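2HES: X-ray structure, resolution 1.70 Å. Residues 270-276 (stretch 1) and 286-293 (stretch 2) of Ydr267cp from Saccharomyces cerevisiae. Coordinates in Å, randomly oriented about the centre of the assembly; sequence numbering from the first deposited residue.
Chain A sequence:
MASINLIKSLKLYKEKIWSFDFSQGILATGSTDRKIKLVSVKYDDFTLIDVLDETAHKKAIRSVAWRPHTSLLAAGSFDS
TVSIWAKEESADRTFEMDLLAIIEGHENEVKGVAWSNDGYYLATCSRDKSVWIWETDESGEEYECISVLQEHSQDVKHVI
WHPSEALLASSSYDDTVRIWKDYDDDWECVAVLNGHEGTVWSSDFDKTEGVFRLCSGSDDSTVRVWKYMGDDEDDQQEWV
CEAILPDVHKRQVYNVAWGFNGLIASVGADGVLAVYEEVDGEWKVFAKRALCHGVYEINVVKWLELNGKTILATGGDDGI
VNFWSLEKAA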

ATOM      1  N   ASP A 270      12.549 -12.752  -1.114  1.00 26.70           N
ATOM      2  CA  ASP A 270      13.977 -13.073  -1.318  1.00 27.50           C
ATOM      3  C   ASP A 270      14.960 -12.080  -0.712  1.00 27.74           C
ATOM      4  O   ASP A 270      16.177 -12.284  -0.762  1.00 28.24           O
ATOM      5  CB  ASP A 270      14.273 -13.289  -2.812  1.00 27.26           C
ATOM      6  CG  ASP A 270      14.120 -12.006  -3.661  1.00 29.81           C
ATOM      7  OD1 ASP A 270      13.522 -10.999  -3.187  1.00 29.23           O
ATOM      8  OD2 ASP A 270      14.589 -12.023  -4.833  1.00 29.97           O
ATOM      9  N   GLY A 271      14.442 -10.993  -0.141  1.00 26.87           N
ATOM     10  CA  GLY A 271      15.286 -10.015   0.503  1.00 26.06           C
ATOM     11  C   GLY A 271      15.905  -8.993  -0.412  1.00 25.53           C
ATOM     12  O   GLY A 271      16.789  -8.256   0.007  1.00 26.93           O
ATOM     13  N   VAL A 272      15.414  -8.912  -1.658  1.00 24.34           N
ATOM     14  CA  VAL A 272      15.919  -7.944  -2.619  1.00 23.47           C
ATOM     15  C   VAL A 272      15.042  -6.680  -2.713  1.00 23.83           C
ATOM     16  O   VAL A 272      13.838  -6.767  -2.704  1.00 24.55           O
ATOM     17  CB  VAL A 272      16.027  -8.556  -4.044  1.00 23.80           C
ATOM     18  CG1 VAL A 272      16.571  -7.539  -4.993  1.00 23.92           C
ATOM     19  CG2 VAL A 272      16.966  -9.763  -3.996  1.00 23.62           C
ATOM     20  N   LEU A 273      15.692  -5.538  -2.794  1.00 23.14           N
ATOM     21  CA  LEU A 273      15.082  -4.254  -3.113  1.00 24.29           C
ATOM     22  C   LEU A 273      15.607  -3.812  -4.474  1.00 23.86           C
ATOM     23  O   LEU A 273      16.839  -3.603  -4.662  1.00 23.34           O
ATOM     24  CB  LEU A 273      15.478  -3.205  -2.052  1.00 24.06           C
ATOM     25  CG  LEU A 273      15.213  -1.719  -2.325  1.00 25.78           C
ATOM     26  CD1 LEU A 273      13.719  -1.455  -2.473  1.00 23.83           C
ATOM     27  CD2 LEU A 273      15.790  -0.829  -1.230  1.00 25.96           C
ATOM     28  N   ALA A 274      14.699  -3.623  -5.427  1.00 22.16           N
ATOM     29  CA  ALA A 274      15.067  -3.159  -6.761  1.00 21.53           C
ATOM     30  C   ALA A 274      14.344  -1.873  -7.105  1.00 22.05           C
ATOM     31  O   ALA A 274      13.210  -1.655  -6.635  1.00 20.47           O
ATOM     32  CB  ALA A 274      14.732  -4.213  -7.798  1.00 22.51           C
ATOM     33  N   VAL A 275      14.995  -1.060  -7.932  1.00 21.17           N
ATOM     34  CA  VAL A 275      14.428   0.164  -8.498  1.00 21.67           C
ATOM     35  C   VAL A 275      14.525   0.063 -10.011  1.00 22.22           C
ATOM     36  O   VAL A 275      15.559  -0.364 -10.531  1.00 22.48           O
ATOM     37  CB  VAL A 275      15.176   1.439  -7.995  1.00 21.26           C
ATOM     38  CG1 VAL A 275      14.573   2.725  -8.582  1.00 22.71           C
ATOM     39  CG2 VAL A 275      15.155   1.458  -6.461  1.00 21.77           C
ATOM     40  N   TYR A 276      13.473   0.511 -10.691  1.00 21.57           N
ATOM     41  CA  TYR A 276      13.355   0.455 -12.159  1.00 20.38           C
ATOM     42  C   TYR A 276      13.062   1.826 -12.745  1.00 21.35           C
ATOM     43  O   TYR A 276      12.320   2.626 -12.153  1.00 20.62           O
ATOM     44  CB  TYR A 276      12.201  -0.463 -12.551  1.00 20.79           C
ATOM     45  CG  TYR A 276      12.116  -1.760 -11.818  1.00 19.49           C
ATOM     46  CD1 TYR A 276      12.664  -2.934 -12.362  1.00 18.80           C
ATOM     47  CD2 TYR A 276      11.474  -1.849 -10.568  1.00 18.06           C
ATOM     48  CE1 TYR A 276      12.535  -4.155 -11.694  1.00 17.21           C
ATOM     49  CE2 TYR A 276      11.345  -3.070  -9.891  1.00 17.73           C
ATOM     50  CZ  TYR A 276      11.910  -4.207 -10.432  1.00 18.13           C
ATOM     51  OH  TYR A 276      11.760  -5.411  -9.778  1.00 18.12           O
ATOM     52  N   PHE A 286      17.244   0.156 -12.520  1.00 25.83           N
ATOM     53  CA  PHE A 286      17.995   1.338 -12.182  1.00 26.45           C
ATOM     54  C   PHE A 286      19.042   1.018 -11.088  1.00 27.03           C
ATOM     55  O   PHE A 286      20.193   1.453 -11.183  1.00 29.26           O
ATOM     56  CB  PHE A 286      17.023   2.442 -11.693  1.00 26.77           C
ATOM     57  CG  PHE A 286      17.649   3.807 -11.524  1.00 27.51           C
ATOM     58  CD1 PHE A 286      18.036   4.563 -12.615  1.00 32.20           C
ATOM     59  CD2 PHE A 286      17.821   4.348 -10.251  1.00 30.36           C
ATOM     60  CE1 PHE A 286      18.603   5.828 -12.439  1.00 30.66           C
ATOM     61  CE2 PHE A 286      18.374   5.619 -10.070  1.00 29.29           C
ATOM     62  CZ  PHE A 286      18.762   6.352 -11.154  1.00 30.65           C
ATOM     63  N   ALA A 287      18.641   0.271 -10.069  1.00 27.58           N
ATOM     64  CA  ALA A 287      19.515  -0.146  -8.955  1.00 27.36           C
ATOM     65  C   ALA A 287      18.913  -1.359  -8.282  1.00 27.56           C
ATOM     66  O   ALA A 287      17.700  -1.566  -8.348  1.00 27.65           O
ATOM     67  CB  ALA A 287      19.678   0.993  -7.940  1.00 27.62           C
ATOM     68  N   LYS A 288      19.740  -2.169  -7.626  1.00 27.83           N
ATOM     69  CA  LYS A 288      19.244  -3.255  -6.784  1.00 28.35           C
ATOM     70  C   LYS A 288      20.184  -3.621  -5.650  1.00 28.90           C
ATOM     71  O   LYS A 288      21.381  -3.353  -5.735  1.00 29.23           O
ATOM     72  CB  LYS A 288      18.863  -4.503  -7.590  1.00 30.30           C
ATOM     73  CG  LYS A 288      20.006  -5.185  -8.332  1.00 32.32           C
ATOM     74  CD  LYS A 288      19.476  -6.237  -9.273  1.00 35.40           C
ATOM     75  CE  LYS A 288      19.380  -7.603  -8.625  1.00 37.39           C
ATOM     76  NZ  LYS A 288      19.765  -8.689  -9.621  1.00 35.64           N
ATOM     77  N   ARG A 289      19.627  -4.222  -4.596  1.00 28.58           N
ATOM     78  CA  ARG A 289      20.424  -4.635  -3.438  1.00 27.48           C
ATOM     79  C   ARG A 289      19.867  -5.906  -2.820  1.00 28.30           C
ATOM     80  O   ARG A 289      18.648  -6.048  -2.641  1.00 27.06           O
ATOM     81  CB  ARG A 289      20.509  -3.481  -2.427  1.00 28.14           C
ATOM     82  CG  ARG A 289      21.387  -3.792  -1.226  1.00 30.00           C
ATOM     83  CD  ARG A 289      21.943  -2.532  -0.633  1.00 32.96           C
ATOM     84  NE  ARG A 289      22.662  -2.854   0.596  1.00 39.99           N
ATOM     85  CZ  ARG A 289      23.561  -2.064   1.175  1.00 40.03           C
ATOM     86  NH1 ARG A 289      23.882  -0.900   0.632  1.00 42.38           N
ATOM     87  NH2 ARG A 289      24.150  -2.457   2.296  1.00 42.48           N
ATOM     88  N   ALA A 290      20.760  -6.856  -2.535  1.00 26.30           N
ATOM     89  CA  ALA A 290      20.395  -8.141  -1.984  1.00 27.31           C
ATOM     90  C   ALA A 290      20.535  -8.082  -0.462  1.00 27.63           C
ATOM     91  O   ALA A 290      21.233  -7.226   0.037  1.00 28.24           O
ATOM     92  CB  ALA A 290      21.316  -9.197  -2.548  1.00 26.96           C
ATOM     93  N   LEU A 291      19.904  -9.016   0.246  1.00 28.95           N
ATOM     94  CA  LEU A 291      19.997  -9.126   1.712  1.00 29.79           C
ATOM     95  C   LEU A 291      19.761  -7.797   2.423  1.00 30.34           C
ATOM     96  O   LEU A 291      20.529  -7.398   3.329  1.00 30.54           O
ATOM     97  CB  LEU A 291      21.350  -9.739   2.131  1.00 30.73           C
ATOM     98  CG  LEU A 291      21.714 -11.021   1.394  1.00 31.57           C
ATOM     99  CD1 LEU A 291      23.065 -11.478   1.879  1.00 34.84           C
ATOM    100  CD2 LEU A 291      20.658 -12.104   1.583  1.00 32.69           C
ATOM    101  N   CYS A 292      18.698  -7.096   2.020  1.00 28.63           N
ATOM    102  CA  CYS A 292      18.447  -5.778   2.599  1.00 28.72           C
ATOM    103  C   CYS A 292      17.987  -5.859   4.054  1.00 27.64           C
ATOM    104  O   CYS A 292      18.176  -4.901   4.791  1.00 29.01           O
ATOM    105  CB  CYS A 292      17.456  -4.990   1.738  1.00 27.76           C
ATOM    106  SG  CYS A 292      18.171  -4.481   0.190  1.00 29.41           S
ATOM    107  N   HIS A 293      17.359  -6.972   4.433  1.00 27.51           N
ATOM    108  CA  HIS A 293      16.968  -7.275   5.822  1.00 27.45           C
ATOM    109  C   HIS A 293      17.667  -8.535   6.300  1.00 27.44           C
ATOM    110  O   HIS A 293      17.079  -9.378   6.944  1.00 28.41           O
ATOM    111  CB  HIS A 293      15.446  -7.357   5.971  1.00 27.18           C
ATOM    112  CG  HIS A 293      14.802  -6.016   5.943  1.00 27.19           C
ATOM    113  ND1 HIS A 293      14.170  -5.468   7.040  1.00 25.97           N
ATOM    114  CD2 HIS A 293      14.790  -5.062   4.984  1.00 26.07           C
ATOM    115  CE1 HIS A 293      13.765  -4.244   6.742  1.00 24.20           C
ATOM    116  NE2 HIS A 293      14.120  -3.977   5.499  1.00 28.93           N
TER
HETATM  117  O   HOH W   1      18.827 -11.038  -1.005  1.00 34.21           O

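Two neighbouring antiparallel strands are joined chiefly by their backbones, and side chains then finish the contact on each face; residues 270-276 and 286-293 of Ydr267cp illustrate the principle. The strand axes run at 177° and approach to 4.6 Å, burying 482 Å² in all.

Val275 covers the most surface. Its amide N donates to Ala287 O at 2.8 Å, and its carbonyl O receives two amides, Ala287 N at 3.2 Å and Phe286 N at 2.7 Å. The Ala287 bond is fairly straight at 164°, the Phe286 bond more bent at 138°. The branched side chain, compatible with an extended backbone, sets Val275 CG1 4.0 Å from Phe286 CB and, obliquely, equally near the ring atom CD2. Phe286, second in buried area, is exposed: its CA-to-CB bond points toward the other stretch, but the end of its side chain leads away.

Leu273, the third, repeats the pairing with Arg289: Leu273 N lies 3.0 Å from Arg289 O, and Arg289 N lies 2.9 Å from Leu273 O. Its side chain shares a sheet face with those of Val275, Ala287 and Arg289. There Leu273 CB packs 3.7 Å from Cys292 SG, an apolar contact between buried residues, whereas the long Arg289 side chain carries its charged end away. Between the two hydrogen-bonded pairs, Ala274 and Lys288 point to the other face. Ala274 CA and Lys288 CA lie 4.2 Å apart, short as is usual for a non-hydrogen-bonded pair, and the lysine extends its amine outward.

Beyond the strands, Cys292 N donates almost linearly to Gly271 O at 3.0 Å. Glycine suits this turn because the backbone angles of Gly271, 83/13, would jam a CB against the preceding carbonyl. A water closes this end, donating to Asp270 O at 2.9 Å and accepting from Leu291 N at 2.6 Å.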